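Local coordinates for protein synthesis inhibitor I (Hordeum vulgare, PDB 4FBC), which belongs to the ribosome-inactivating proteins of plants, named as an inhibitor of protein synthesis, and here holds adenosine monophosphate in a pocket, at residues K5-D11 with P60-H66; L39-A43 with L275-S279; D127-A133 with K202-K208; A142-L146 with A166-L170. The protein carries 3 engineered substitutions. All blocks are in the same frame, centred on the assembly; numbering follows the deposited sequence.

Overall arrangement
Contacts 1 and 2 lie on one side of the molecule and contact 3 on the other. Contact 1 sets the N-terminal arm on strand 64-70 of the mixed sheet, and contact 2 brings C-terminal helix 269-278 back to the loop after helix 25-39; their centres are 19 Å apart and they touch through Phe65 with Leu39 and Arg63 with Phe276. Contact 3 joins the loop after helix 119-123 to helix 205-211, and contact 4 is the crossing of helices 136-147 and 157-179; their centres are 17 Å apart. Along the chain the segments of contacts 1 and 2 alternate, whereas contact 4 is nested within contact 3 and both within contact 2. Bound AMP lies about 8, 9 and 7 Å from the side chains of Trp64, Leu129 and Val167.

Contact 1: residues K5-D11 with P60-H66; sequences KMAKNVD and PPSRWFH
In this ribosome-inactivating protein an irregular N-terminal arm, residues 5-11, runs alongside the entry to strand 64-70 of the mixed sheet in nearly the same direction: the end-to-end directions of 5-11 and 60-66 differ by only 21°. CA atoms pair as Ala7 with Pro61 (5.0 Å), Lys8 with Ser62 (4.5 Å) and Val10 with Trp64 (5.8 Å). The arm is extended to Lys8, then turns at Asn9, whose phi/psi of 65/22 is left-handed, before Val10 at -59/-35. Three hydrogen bonds fix it: Lys8 N to Pro61 O (3.1 Å), Asn9 ND2 to Ser62 O (2.9 Å) and, further along, His66 NE2 to Val10 O (2.8 Å). The apolar part centres on Trp64 (chi1 m, chi2 83°), against which Val10 and Ala7 pack. Val10 CG2 lies 3.8 Å from the centroid of its five-membered ring, a CH-pi contact over the face, and Ala7 CB is 3.5 Å from Trp64 CZ2. At the start of the arm, Pro60 CG meets Lys5 CG at 3.5 Å. Next door, the backbones of Leu14 and Phe15 hydrogen-bond to those of Trp64 and His66. Within segment 60-66, Trp64 NE1 donates to Pro61 O at 3.0 Å.

Contact 2: residues L39-A43 with L275-S279; sequences LRNPA and LFHAS
Phe276, with chi1 t, presents its ring edge to the 39-43 loop: Asn41 OD1 lies 3.4 Å from Phe276 CD1, Arg40 O 3.7 Å from Phe276 CE1 and Pro42 CD 3.8 Å from Phe276 CD1. Residues 275-278 end helix 269-278, while Asn41-Ala43 follow helix 25-39; the closest CA pair is Asn41 with Phe276 at 5.5 Å. An Asx turn shapes the loop, Asn41 OD1 (chi1 t) accepting a hydrogen bond from Ala43 N at 3.0 Å. This turn leaves Ala43 CB against Leu275 CB (3.6 Å) and Pro42 CD 3.5 Å from Ser279 OG. Ser279, chi1 p, returns its hydroxyl OG to Phe276 O at 3.0 Å as the helix finishes. Pro53 and Arg63 also pack on Phe276. No hydrogen bond crosses between the two segments: Asn41 OD1 and Ser279 OG are satisfied within their own, and Asn41 ND2 bonds weakly to Ala272 O, just before 275. The segments therefore meet by van der Waals packing, at the ring edge of Phe276 and between Ala43 and Leu275.

Contact 3: residues D127-A133 with K202-K208; sequences DKLTNVA and KIGNEMK
A polar surface contact, anchored by two lysines, joins the 127-133 loop, with its 3-10 segment at 129-131, to the start of helix 205-211. Lys208, first turn of that helix, reaches out, bent at chi3 (p) and otherwise t, so that its NZ donates to Asp127 O (3.0 Å), to Asp127 OD1 (2.9 Å, a salt bridge) and to Thr130 OG1 (3.1 Å). Lys202, chi1 m and otherwise t, lies along the loop backbone: its CG is 3.5 Å from Val132 O, its CD 3.5 Å from Thr130 O, and its NZ donates to Asn131 O at 2.9 Å. Between them sits Gly204, the N-cap, whose O accepts from Lys208 N at 3.1 Å. Both segments border the small antiparallel ribbon of strands 134-135 and 200-201, which brings Ala133 CA and Lys202 CA to 5.1 Å; Thr130 CA and Ile203 CA follow at 5.3 Å, then Leu129 CA and Lys208 CA at 6.2 Å. Water 2 links Leu129 O (2.7 Å) and Val132 O (2.8 Å) to Ile203 N (2.8 Å). Beneath, Leu129 CB packs 4.0 Å from Ile203 CD1, with Leu123 of helix 119-123 and Phe186 of helix 181-190 behind them.

Contact 4: residues A142-L146 with A166-L170; sequences AVTAL and AVTTL
Helices 136-147 and 157-179 cross with Ala142 against Ala166, whose CA atoms come to 4.2 Å. For segments 142-146 and 166-170 the axes approach to 9.1 Å at a signed crossing angle of -134°, with N-to-C directions nearer antiparallel than parallel. Ala142 and Ala166 each fill a hollow in the other helix. The methyl of Ala142 drops into the hollow edged by Ala166, Thr169 and Leu170, its CB lying 3.8 Å from Ala166 CB, 4.0 Å from Thr169 CB and 3.9 Å from Leu170 CD2. Reciprocally, Ala166 CB enters between Ala142, Ala145 and Leu146, at 4.3 Å from Ala145 CB and 3.8 Å from Leu146 CD2. The larger leucines flank these alanines. Leu146 and Leu170 share one rotamer, chi1 m and chi2 t, and Leu146 CD1 reaches Leu170 CD1 at 3.8 Å and Val167 CG2 at 4.0 Å. Val143 adds only its CG2, 4.4 Å from Leu170 CD2. No hydrogen bond crosses, so shape and apolar burial make the joint, part of the helical core of the ribosome-inactivating fold. Leu78 of strand 78-83 touches Val143, Leu146 and Leu170, Leu69 of strand 64-70 touches Val143 and Leu170, and Leu122 of helix 119-123 packs on Val167, so sheet and helices alike border the crossing.

Contact 1: residues K5-D11 with P60-H66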
loop_
_atom_site.group_PDB
_atom_site.type_symbol
_atom_site.label_atom_id
_atom_site.label_comp_id
_atom_site.label_asym_id
_atom_site.label_seq_id
_atom_site.Cartn_x
_atom_site.Cartn_y
_atom_site.Cartn_z
ATOM N N LYS A 5 -11.126 -9.175 -17.647
ATOM C CA LYS A 5 -10.537 -8.261 -18.623
ATOM C C LYS A 5 -9.220 -7.678 -18.108
ATOM O O LYS A 5 -9.026 -7.526 -16.902
ATOM C CB LYS A 5 -11.529 -7.151 -18.985
ATOM C CG LYS A 5 -11.116 -6.309 -20.189
ATOM C CD LYS A 5 -10.622 -7.179 -21.336
ATOM C CE LYS A 5 -9.898 -6.348 -22.391
ATOM N NZ LYS A 5 -8.505 -6.829 -22.631
ATOM N N MET A 6 -8.313 -7.363 -19.029
ATOM C CA MET A 6 -6.979 -6.906 -18.660
ATOM C C MET A 6 -6.960 -5.455 -18.181
ATOM O O MET A 6 -7.752 -4.624 -18.630
ATOM C CB MET A 6 -6.009 -7.091 -19.833
ATOM C CG MET A 6 -5.762 -8.550 -20.200
ATOM S SD MET A 6 -4.258 -8.782 -21.172
ATOM C CE MET A 6 -4.619 -7.789 -22.622
ATOM N N ALA A 7 -6.045 -5.160 -17.263
ATOM C CA ALA A 7 -5.845 -3.791 -16.791
ATOM C C ALA A 7 -5.331 -2.893 -17.909
ATOM O O ALA A 7 -4.726 -3.374 -18.874
ATOM C CB ALA A 7 -4.860 -3.779 -15.630
ATOM N N LYS A 8 -5.566 -1.589 -17.764
ATOM C CA LYS A 8 -5.067 -0.581 -18.704
ATOM C C LYS A 8 -4.115 0.384 -18.004
ATOM O O LYS A 8 -4.218 0.581 -16.798
ATOM C CB LYS A 8 -6.229 0.230 -19.284
ATOM C CG LYS A 8 -7.257 -0.594 -20.038
ATOM C CD LYS A 8 -8.342 0.291 -20.642
ATOM C CE LYS A 8 -9.426 -0.553 -21.304
ATOM N NZ LYS A 8 -10.489 0.289 -21.922
ATOM N N ASN A 9 -3.201 0.983 -18.766
ATOM C CA ASN A 9 -2.299 2.024 -18.253
ATOM C C ASN A 9 -1.306 1.563 -17.185
ATOM O O ASN A 9 -0.804 2.385 -16.420
ATOM C CB ASN A 9 -3.106 3.216 -17.721
ATOM C CG ASN A 9 -4.092 3.750 -18.734
ATOM O OD1 ASN A 9 -3.758 3.918 -19.905
ATOM N ND2 ASN A 9 -5.317 4.010 -18.294
ATOM N N VAL A 10 -1.011 0.265 -17.134
ATOM C CA VAL A 10 -0.048 -0.244 -16.154
ATOM C C VAL A 10 1.331 0.408 -16.327
ATOM O O VAL A 10 2.037 0.668 -15.344
ATOM C CB VAL A 10 0.057 -1.778 -16.216
ATOM C CG1 VAL A 10 1.163 -2.279 -15.309
ATOM C CG2 VAL A 10 -1.267 -2.404 -15.824
ATOM N N ASP A 11 1.702 0.692 -17.575
ATOM C CA ASP A 11 2.969 1.373 -17.847
ATOM C C ASP A 11 2.757 2.844 -18.222
ATOM O O ASP A 11 3.611 3.461 -18.858
ATOM C CB ASP A 11 3.768 0.644 -18.939
ATOM C CG ASP A 11 5.268 0.654 -18.675
ATOM O OD1 ASP A 11 5.681 0.871 -17.513
ATOM O OD2 ASP A 11 6.042 0.439 -19.631
ATOM N N PRO A 60 -11.993 -2.182 -16.259
ATOM C CA PRO A 60 -10.930 -2.886 -15.524
ATOM C C PRO A 60 -10.005 -1.851 -14.879
ATOM O O PRO A 60 -10.094 -0.682 -15.250
ATOM C CB PRO A 60 -10.179 -3.638 -16.628
ATOM C CG PRO A 60 -11.154 -3.742 -17.754
ATOM C CD PRO A 60 -11.976 -2.501 -17.698
ATOM N N PRO A 61 -9.136 -2.263 -13.937
ATOM C CA PRO A 61 -8.281 -1.269 -13.269
ATOM C C PRO A 61 -7.446 -0.463 -14.263
ATOM O O PRO A 61 -6.575 -1.026 -14.925
ATOM C CB PRO A 61 -7.364 -2.130 -12.388
ATOM C CG PRO A 61 -8.162 -3.384 -12.132
ATOM C CD PRO A 61 -8.953 -3.619 -13.384
ATOM N N SER A 62 -7.713 0.838 -14.364
ATOM C CA SER A 62 -7.027 1.677 -15.348
ATOM C C SER A 62 -6.263 2.862 -14.746
ATOM O O SER A 62 -5.770 3.724 -15.480
ATOM C CB SER A 62 -8.019 2.187 -16.404
ATOM O OG SER A 62 -8.762 3.296 -15.923
ATOM N N ARG A 63 -6.167 2.904 -13.418
ATOM C CA ARG A 63 -5.421 3.958 -12.725
ATOM C C ARG A 63 -4.294 3.337 -11.902
ATOM O O ARG A 63 -4.554 2.585 -10.959
ATOM C CB ARG A 63 -6.363 4.783 -11.834
ATOM C CG ARG A 63 -7.429 5.556 -12.594
ATOM C CD ARG A 63 -8.276 6.421 -11.672
ATOM N NE ARG A 63 -7.464 7.455 -11.026
ATOM C CZ ARG A 63 -7.103 7.421 -9.750
ATOM N NH1 ARG A 63 -7.509 6.421 -8.975
ATOM N NH2 ARG A 63 -6.348 8.393 -9.245
ATOM N N TRP A 64 -3.051 3.646 -12.274
ATOM C CA TRP A 64 -1.862 3.016 -11.684
ATOM C C TRP A 64 -0.813 4.050 -11.301
ATOM O O TRP A 64 -0.785 5.142 -11.864
ATOM C CB TRP A 64 -1.235 2.049 -12.697
ATOM C CG TRP A 64 -2.146 0.900 -13.044
ATOM C CD1 TRP A 64 -3.158 0.903 -13.960
ATOM C CD2 TRP A 64 -2.132 -0.409 -12.460
ATOM N NE1 TRP A 64 -3.775 -0.328 -13.982
ATOM C CE2 TRP A 64 -3.157 -1.153 -13.075
ATOM C CE3 TRP A 64 -1.344 -1.025 -11.490
ATOM C CZ2 TRP A 64 -3.423 -2.480 -12.737
ATOM C CZ3 TRP A 64 -1.606 -2.346 -11.153
ATOM C CH2 TRP A 64 -2.636 -3.059 -11.780
ATOM N N PHE A 65 0.030 3.716 -10.321
ATOM C CA PHE A 65 1.263 4.474 -10.096
ATOM C C PHE A 65 2.439 3.520 -9.987
ATOM O O PHE A 65 2.246 2.312 -9.830
ATOM C CB PHE A 65 1.169 5.434 -8.886
ATOM C CG PHE A 65 1.114 4.758 -7.535
ATOM C CD1 PHE A 65 -0.089 4.252 -7.050
ATOM C CD2 PHE A 65 2.240 4.702 -6.719
ATOM C CE1 PHE A 65 -0.165 3.652 -5.791
ATOM C CE2 PHE A 65 2.178 4.102 -5.451
ATOM C CZ PHE A 65 0.972 3.577 -4.989
ATOM N N HIS A 66 3.650 4.053 -10.118
ATOM C CA HIS A 66 4.864 3.269 -9.927
ATOM C C HIS A 66 5.608 3.673 -8.667
ATOM O O HIS A 66 5.616 4.841 -8.273
ATOM C CB HIS A 66 5.809 3.415 -11.122
ATOM C CG HIS A 66 5.335 2.706 -12.350
ATOM N ND1 HIS A 66 6.049 2.706 -13.531
ATOM C CD2 HIS A 66 4.218 1.976 -12.581
ATOM C CE1 HIS A 66 5.388 2.006 -14.438
ATOM N NE2 HIS A 66 4.273 1.556 -13.889
HETATM O O HOH W 1 -2.546 4.872 -14.825
#

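Contact 2: residues L39-A43 with L275-S279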
loop_
_atom_site.group_PDB
_atom_site.type_symbol
_atom_site.label_atom_id
_atom_site.label_comp_id
_atom_site.label_asym_id
_atom_site.label_seq_id
_atom_site.Cartn_x
_atom_site.Cartn_y
_atom_site.Cartn_z
ATOM N N LEU A 39 -2.028 10.362 -4.163
ATOM C CA LEU A 39 -3.167 9.441 -4.323
ATOM C C LEU A 39 -4.514 10.066 -3.938
ATOM O O LEU A 39 -5.580 9.566 -4.322
ATOM C CB LEU A 39 -2.946 8.168 -3.482
ATOM C CG LEU A 39 -1.915 7.143 -3.938
ATOM C CD1 LEU A 39 -1.735 6.036 -2.886
ATOM C CD2 LEU A 39 -2.347 6.555 -5.278
ATOM N N ARG A 40 -4.474 11.163 -3.190
ATOM C CA ARG A 40 -5.654 11.657 -2.485
ATOM C C ARG A 40 -6.729 12.204 -3.420
ATOM O O ARG A 40 -6.439 12.705 -4.511
ATOM C CB ARG A 40 -5.253 12.768 -1.495
ATOM C CG ARG A 40 -5.161 14.146 -2.145
ATOM C CD ARG A 40 -4.334 15.173 -1.376
ATOM N NE ARG A 40 -4.360 16.457 -2.083
ATOM C CZ ARG A 40 -3.706 16.734 -3.215
ATOM N NH1 ARG A 40 -2.923 15.829 -3.802
ATOM N NH2 ARG A 40 -3.817 17.945 -3.760
ATOM N N ASN A 41 -7.971 12.095 -2.983
ATOM C CA ASN A 41 -9.055 12.864 -3.574
ATOM C C ASN A 41 -9.065 14.239 -2.913
ATOM O O ASN A 41 -9.469 14.369 -1.755
ATOM C CB ASN A 41 -10.389 12.145 -3.342
ATOM C CG ASN A 41 -11.568 12.877 -3.969
ATOM O OD1 ASN A 41 -11.432 13.998 -4.441
ATOM N ND2 ASN A 41 -12.729 12.234 -3.980
ATOM N N PRO A 42 -8.659 15.283 -3.655
ATOM C CA PRO A 42 -8.548 16.593 -2.997
ATOM C C PRO A 42 -9.889 17.112 -2.464
ATOM O O PRO A 42 -9.897 18.003 -1.612
ATOM C CB PRO A 42 -8.015 17.514 -4.114
ATOM C CG PRO A 42 -7.399 16.596 -5.127
ATOM C CD PRO A 42 -8.228 15.325 -5.063
ATOM N N ALA A 43 -11.000 16.543 -2.946
ATOM C CA ALA A 43 -12.342 16.944 -2.531
ATOM C C ALA A 43 -12.893 16.146 -1.351
ATOM O O ALA A 43 -14.020 16.387 -0.908
ATOM C CB ALA A 43 -13.322 16.848 -3.723
ATOM N N LEU A 275 -16.813 14.806 -7.545
ATOM C CA LEU A 275 -16.023 15.801 -6.811
ATOM C C LEU A 275 -14.525 15.682 -7.105
ATOM O O LEU A 275 -13.839 16.695 -7.243
ATOM C CB LEU A 275 -16.297 15.721 -5.307
ATOM C CG LEU A 275 -17.754 15.921 -4.881
ATOM C CD1 LEU A 275 -17.908 15.845 -3.372
ATOM C CD2 LEU A 275 -18.336 17.230 -5.403
ATOM N N PHE A 276 -14.027 14.453 -7.205
ATOM C CA PHE A 276 -12.636 14.190 -7.570
ATOM C C PHE A 276 -12.313 14.836 -8.912
ATOM O O PHE A 276 -11.319 15.553 -9.048
ATOM C CB PHE A 276 -12.397 12.672 -7.618
ATOM C CG PHE A 276 -10.987 12.267 -7.948
ATOM C CD1 PHE A 276 -9.918 12.685 -7.163
ATOM C CD2 PHE A 276 -10.733 11.401 -9.010
ATOM C CE1 PHE A 276 -8.628 12.280 -7.452
ATOM C CE2 PHE A 276 -9.444 10.992 -9.305
ATOM C CZ PHE A 276 -8.384 11.430 -8.520
ATOM N N HIS A 277 -13.159 14.605 -9.911
ATOM C CA HIS A 277 -12.889 15.184 -11.222
ATOM C C HIS A 277 -12.956 16.710 -11.217
ATOM O O HIS A 277 -12.155 17.377 -11.885
ATOM C CB HIS A 277 -13.828 14.581 -12.274
ATOM C CG HIS A 277 -13.634 13.111 -12.454
ATOM N ND1 HIS A 277 -14.673 12.246 -12.720
ATOM C CD2 HIS A 277 -12.515 12.351 -12.389
ATOM C CE1 HIS A 277 -14.204 11.013 -12.806
ATOM N NE2 HIS A 277 -12.898 11.049 -12.606
ATOM N N ALA A 278 -13.893 17.254 -10.452
ATOM C CA ALA A 278 -14.110 18.697 -10.408
ATOM C C ALA A 278 -12.938 19.388 -9.723
ATOM O O ALA A 278 -12.711 20.580 -9.920
ATOM C CB ALA A 278 -15.401 19.009 -9.685
ATOM N N SER A 279 -12.198 18.635 -8.921
ATOM C CA SER A 279 -11.065 19.203 -8.195
ATOM C C SER A 279 -9.737 18.988 -8.930
ATOM O O SER A 279 -8.673 19.347 -8.420
ATOM C CB SER A 279 -11.009 18.652 -6.768
ATOM O OG SER A 279 -10.574 17.309 -6.753
#

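Contact 3: residues D127-A133 with K202-K208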
loop_
_atom_site.group_PDB
_atom_site.type_symbol
_atom_site.label_atom_id
_atom_site.label_comp_id
_atom_site.label_asym_id
_atom_site.label_seq_id
_atom_site.Cartn_x
_atom_site.Cartn_y
_atom_site.Cartn_z
ATOM N N ASP A 127 -2.748 -14.408 9.561
ATOM C CA ASP A 127 -2.333 -14.344 10.960
ATOM C C ASP A 127 -0.807 -14.354 11.096
ATOM O O ASP A 127 -0.281 -14.129 12.183
ATOM C CB ASP A 127 -2.933 -15.517 11.746
ATOM C CG ASP A 127 -2.922 -15.290 13.254
ATOM O OD1 ASP A 127 -3.184 -14.148 13.700
ATOM O OD2 ASP A 127 -2.660 -16.264 13.996
ATOM N N LYS A 128 -0.101 -14.604 9.995
ATOM C CA LYS A 128 1.356 -14.753 10.047
ATOM C C LYS A 128 2.144 -13.461 9.802
ATOM O O LYS A 128 3.372 -13.490 9.748
ATOM C CB LYS A 128 1.822 -15.836 9.070
ATOM C CG LYS A 128 1.033 -17.127 9.175
ATOM C CD LYS A 128 1.929 -18.347 9.024
ATOM C CE LYS A 128 1.534 -19.433 10.018
ATOM N NZ LYS A 128 0.118 -19.862 9.836
ATOM N N LEU A 129 1.444 -12.338 9.651
ATOM C CA LEU A 129 2.096 -11.045 9.405
ATOM C C LEU A 129 3.047 -10.667 10.542
ATOM O O LEU A 129 4.015 -9.927 10.347
ATOM C CB LEU A 129 1.040 -9.945 9.220
ATOM C CG LEU A 129 0.334 -9.902 7.864
ATOM C CD1 LEU A 129 -0.848 -8.938 7.888
ATOM C CD2 LEU A 129 1.318 -9.501 6.794
ATOM N N THR A 130 2.758 -11.182 11.731
ATOM C CA THR A 130 3.569 -10.908 12.912
ATOM C C THR A 130 4.908 -11.660 12.880
ATOM O O THR A 130 5.733 -11.502 13.780
ATOM C CB THR A 130 2.790 -11.237 14.202
ATOM O OG1 THR A 130 2.005 -12.424 14.003
ATOM C CG2 THR A 130 1.866 -10.086 14.567
ATOM N N ASN A 131 5.115 -12.462 11.836
ATOM C CA ASN A 131 6.328 -13.272 11.683
ATOM C C ASN A 131 7.323 -12.685 10.687
ATOM O O ASN A 131 8.445 -13.186 10.556
ATOM C CB ASN A 131 5.982 -14.699 11.231
ATOM C CG ASN A 131 5.210 -15.484 12.278
ATOM O OD1 ASN A 131 5.342 -15.240 13.479
ATOM N ND2 ASN A 131 4.399 -16.440 11.824
ATOM N N VAL A 132 6.912 -11.637 9.976
ATOM C CA VAL A 132 7.736 -11.080 8.906
ATOM C C VAL A 132 8.714 -10.018 9.411
ATOM O O VAL A 132 8.306 -8.955 9.882
ATOM C CB VAL A 132 6.868 -10.454 7.795
ATOM C CG1 VAL A 132 7.736 -10.018 6.624
ATOM C CG2 VAL A 132 5.802 -11.445 7.334
ATOM N N ALA A 133 10.008 -10.298 9.288
ATOM C CA ALA A 133 11.031 -9.328 9.674
ATOM C C ALA A 133 11.072 -8.162 8.694
ATOM O O ALA A 133 11.196 -8.357 7.481
ATOM C CB ALA A 133 12.394 -9.992 9.760
ATOM N N LYS A 202 9.444 -6.873 13.932
ATOM C CA LYS A 202 8.197 -7.438 13.433
ATOM C C LYS A 202 7.016 -6.652 14.006
ATOM O O LYS A 202 7.072 -6.152 15.135
ATOM C CB LYS A 202 8.111 -8.933 13.786
ATOM C CG LYS A 202 9.242 -9.753 13.179
ATOM C CD LYS A 202 9.179 -11.241 13.524
ATOM C CE LYS A 202 10.305 -11.995 12.811
ATOM N NZ LYS A 202 10.170 -13.481 12.900
ATOM N N ILE A 203 5.947 -6.524 13.226
ATOM C CA ILE A 203 4.783 -5.775 13.695
ATOM C C ILE A 203 4.050 -6.543 14.791
ATOM O O ILE A 203 4.103 -7.777 14.844
ATOM C CB ILE A 203 3.791 -5.454 12.542
ATOM C CG1 ILE A 203 3.016 -6.708 12.127
ATOM C CG2 ILE A 203 4.515 -4.829 11.348
ATOM C CD1 ILE A 203 2.084 -6.483 10.948
ATOM N N GLY A 204 3.362 -5.818 15.663
ATOM C CA GLY A 204 2.577 -6.437 16.718
ATOM C C GLY A 204 1.171 -6.761 16.254
ATOM O O GLY A 204 0.834 -6.544 15.088
ATOM N N ASN A 205 0.346 -7.269 17.165
ATOM C CA ASN A 205 -1.014 -7.685 16.828
ATOM C C ASN A 205 -1.955 -6.557 16.418
ATOM O O ASN A 205 -2.841 -6.773 15.585
ATOM C CB ASN A 205 -1.640 -8.476 17.982
ATOM C CG ASN A 205 -1.064 -9.871 18.106
ATOM O OD1 ASN A 205 -0.526 -10.418 17.142
ATOM N ND2 ASN A 205 -1.169 -10.452 19.299
ATOM N N GLU A 206 -1.785 -5.372 17.006
ATOM C CA GLU A 206 -2.626 -4.226 16.645
ATOM C C GLU A 206 -2.438 -3.840 15.182
ATOM O O GLU A 206 -3.420 -3.657 14.455
ATOM C CB GLU A 206 -2.346 -3.011 17.545
ATOM C CG GLU A 206 -2.717 -3.193 19.013
ATOM C CD GLU A 206 -1.625 -3.869 19.820
ATOM O OE1 GLU A 206 -0.567 -4.202 19.247
ATOM O OE2 GLU A 206 -1.822 -4.071 21.038
ATOM N N MET A 207 -1.182 -3.730 14.747
ATOM C CA MET A 207 -0.894 -3.401 13.354
ATOM C C MET A 207 -1.307 -4.520 12.399
ATOM O O MET A 207 -1.764 -4.245 11.285
ATOM C CB MET A 207 0.578 -3.011 13.151
ATOM C CG MET A 207 0.870 -1.575 13.571
ATOM S SD MET A 207 2.559 -1.077 13.171
ATOM C CE MET A 207 3.482 -2.096 14.306
ATOM N N LYS A 208 -1.155 -5.775 12.833
ATOM C CA LYS A 208 -1.638 -6.895 12.031
ATOM C C LYS A 208 -3.139 -6.745 11.815
ATOM O O LYS A 208 -3.616 -6.875 10.692
ATOM C CB LYS A 208 -1.322 -8.252 12.685
ATOM C CG LYS A 208 -2.008 -9.429 11.978
ATOM C CD LYS A 208 -1.473 -10.781 12.446
ATOM C CE LYS A 208 -1.759 -11.029 13.924
ATOM N NZ LYS A 208 -1.060 -12.271 14.402
HETATM O O HOH W 2 5.882 -8.047 10.819
HETATM O O HOH W 3 4.962 -9.433 16.432
#

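Contact 4: residues A142-L146 with A166-L170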
loop_
_atom_site.group_PDB
_atom_site.type_symbol
_atom_site.label_atom_id
_atom_site.label_comp_id
_atom_site.label_asym_id
_atom_site.label_seq_id
_atom_site.Cartn_x
_atom_site.Cartn_y
_atom_site.Cartn_z
ATOM N N ALA A 142 15.034 -7.823 -0.419
ATOM C CA ALA A 142 13.820 -8.028 -1.206
ATOM C C ALA A 142 13.936 -7.352 -2.572
ATOM O O ALA A 142 13.528 -7.924 -3.594
ATOM C CB ALA A 142 12.593 -7.523 -0.460
ATOM N N VAL A 143 14.494 -6.141 -2.597
ATOM C CA VAL A 143 14.700 -5.438 -3.864
ATOM C C VAL A 143 15.666 -6.232 -4.748
ATOM O O VAL A 143 15.428 -6.412 -5.941
ATOM C CB VAL A 143 15.178 -3.979 -3.654
ATOM C CG1 VAL A 143 15.697 -3.370 -4.948
ATOM C CG2 VAL A 143 14.053 -3.138 -3.111
ATOM N N THR A 144 16.738 -6.733 -4.145
ATOM C CA THR A 144 17.716 -7.550 -4.864
ATOM C C THR A 144 17.098 -8.815 -5.466
ATOM O O THR A 144 17.362 -9.151 -6.620
ATOM C CB THR A 144 18.886 -7.951 -3.946
ATOM O OG1 THR A 144 19.566 -6.768 -3.506
ATOM C CG2 THR A 144 19.870 -8.847 -4.686
ATOM N N ALA A 145 16.281 -9.509 -4.679
ATOM C CA ALA A 145 15.710 -10.792 -5.101
ATOM C C ALA A 145 14.758 -10.639 -6.283
ATOM O O ALA A 145 14.794 -11.439 -7.229
ATOM C CB ALA A 145 15.009 -11.468 -3.942
ATOM N N LEU A 146 13.902 -9.621 -6.222
ATOM C CA LEU A 146 12.913 -9.393 -7.276
ATOM C C LEU A 146 13.541 -8.734 -8.505
ATOM O O LEU A 146 13.193 -9.056 -9.643
ATOM C CB LEU A 146 11.732 -8.557 -6.755
ATOM C CG LEU A 146 10.933 -9.138 -5.586
ATOM C CD1 LEU A 146 9.693 -8.298 -5.280
ATOM C CD2 LEU A 146 10.534 -10.594 -5.833
ATOM N N ALA A 166 10.043 -11.823 -0.315
ATOM C CA ALA A 166 10.414 -10.518 -0.862
ATOM C C ALA A 166 9.185 -9.651 -1.157
ATOM O O ALA A 166 9.138 -8.481 -0.779
ATOM C CB ALA A 166 11.254 -10.676 -2.104
ATOM N N VAL A 167 8.200 -10.213 -1.855
ATOM C CA VAL A 167 6.941 -9.500 -2.069
ATOM C C VAL A 167 6.262 -9.078 -0.761
ATOM O O VAL A 167 5.776 -7.947 -0.643
ATOM C CB VAL A 167 5.967 -10.331 -2.936
ATOM C CG1 VAL A 167 4.571 -9.685 -2.954
ATOM C CG2 VAL A 167 6.520 -10.453 -4.332
ATOM N N THR A 168 6.240 -9.976 0.225
ATOM C CA THR A 168 5.603 -9.704 1.510
ATOM C C THR A 168 6.290 -8.517 2.185
ATOM O O THR A 168 5.631 -7.608 2.724
ATOM C CB THR A 168 5.674 -10.925 2.447
ATOM O OG1 THR A 168 5.079 -12.059 1.802
ATOM C CG2 THR A 168 4.943 -10.653 3.745
ATOM N N THR A 169 7.618 -8.531 2.125
ATOM C CA THR A 169 8.443 -7.472 2.710
ATOM C C THR A 169 8.090 -6.121 2.089
ATOM O O THR A 169 7.879 -5.132 2.802
ATOM C CB THR A 169 9.943 -7.754 2.493
ATOM O OG1 THR A 169 10.291 -8.992 3.132
ATOM C CG2 THR A 169 10.787 -6.618 3.090
ATOM N N LEU A 170 8.002 -6.079 0.764
ATOM C CA LEU A 170 7.680 -4.830 0.087
ATOM C C LEU A 170 6.245 -4.372 0.323
ATOM O O LEU A 170 5.988 -3.177 0.442
ATOM C CB LEU A 170 7.977 -4.923 -1.410
ATOM C CG LEU A 170 9.418 -5.251 -1.779
ATOM C CD1 LEU A 170 9.624 -5.118 -3.276
ATOM C CD2 LEU A 170 10.393 -4.338 -1.015
#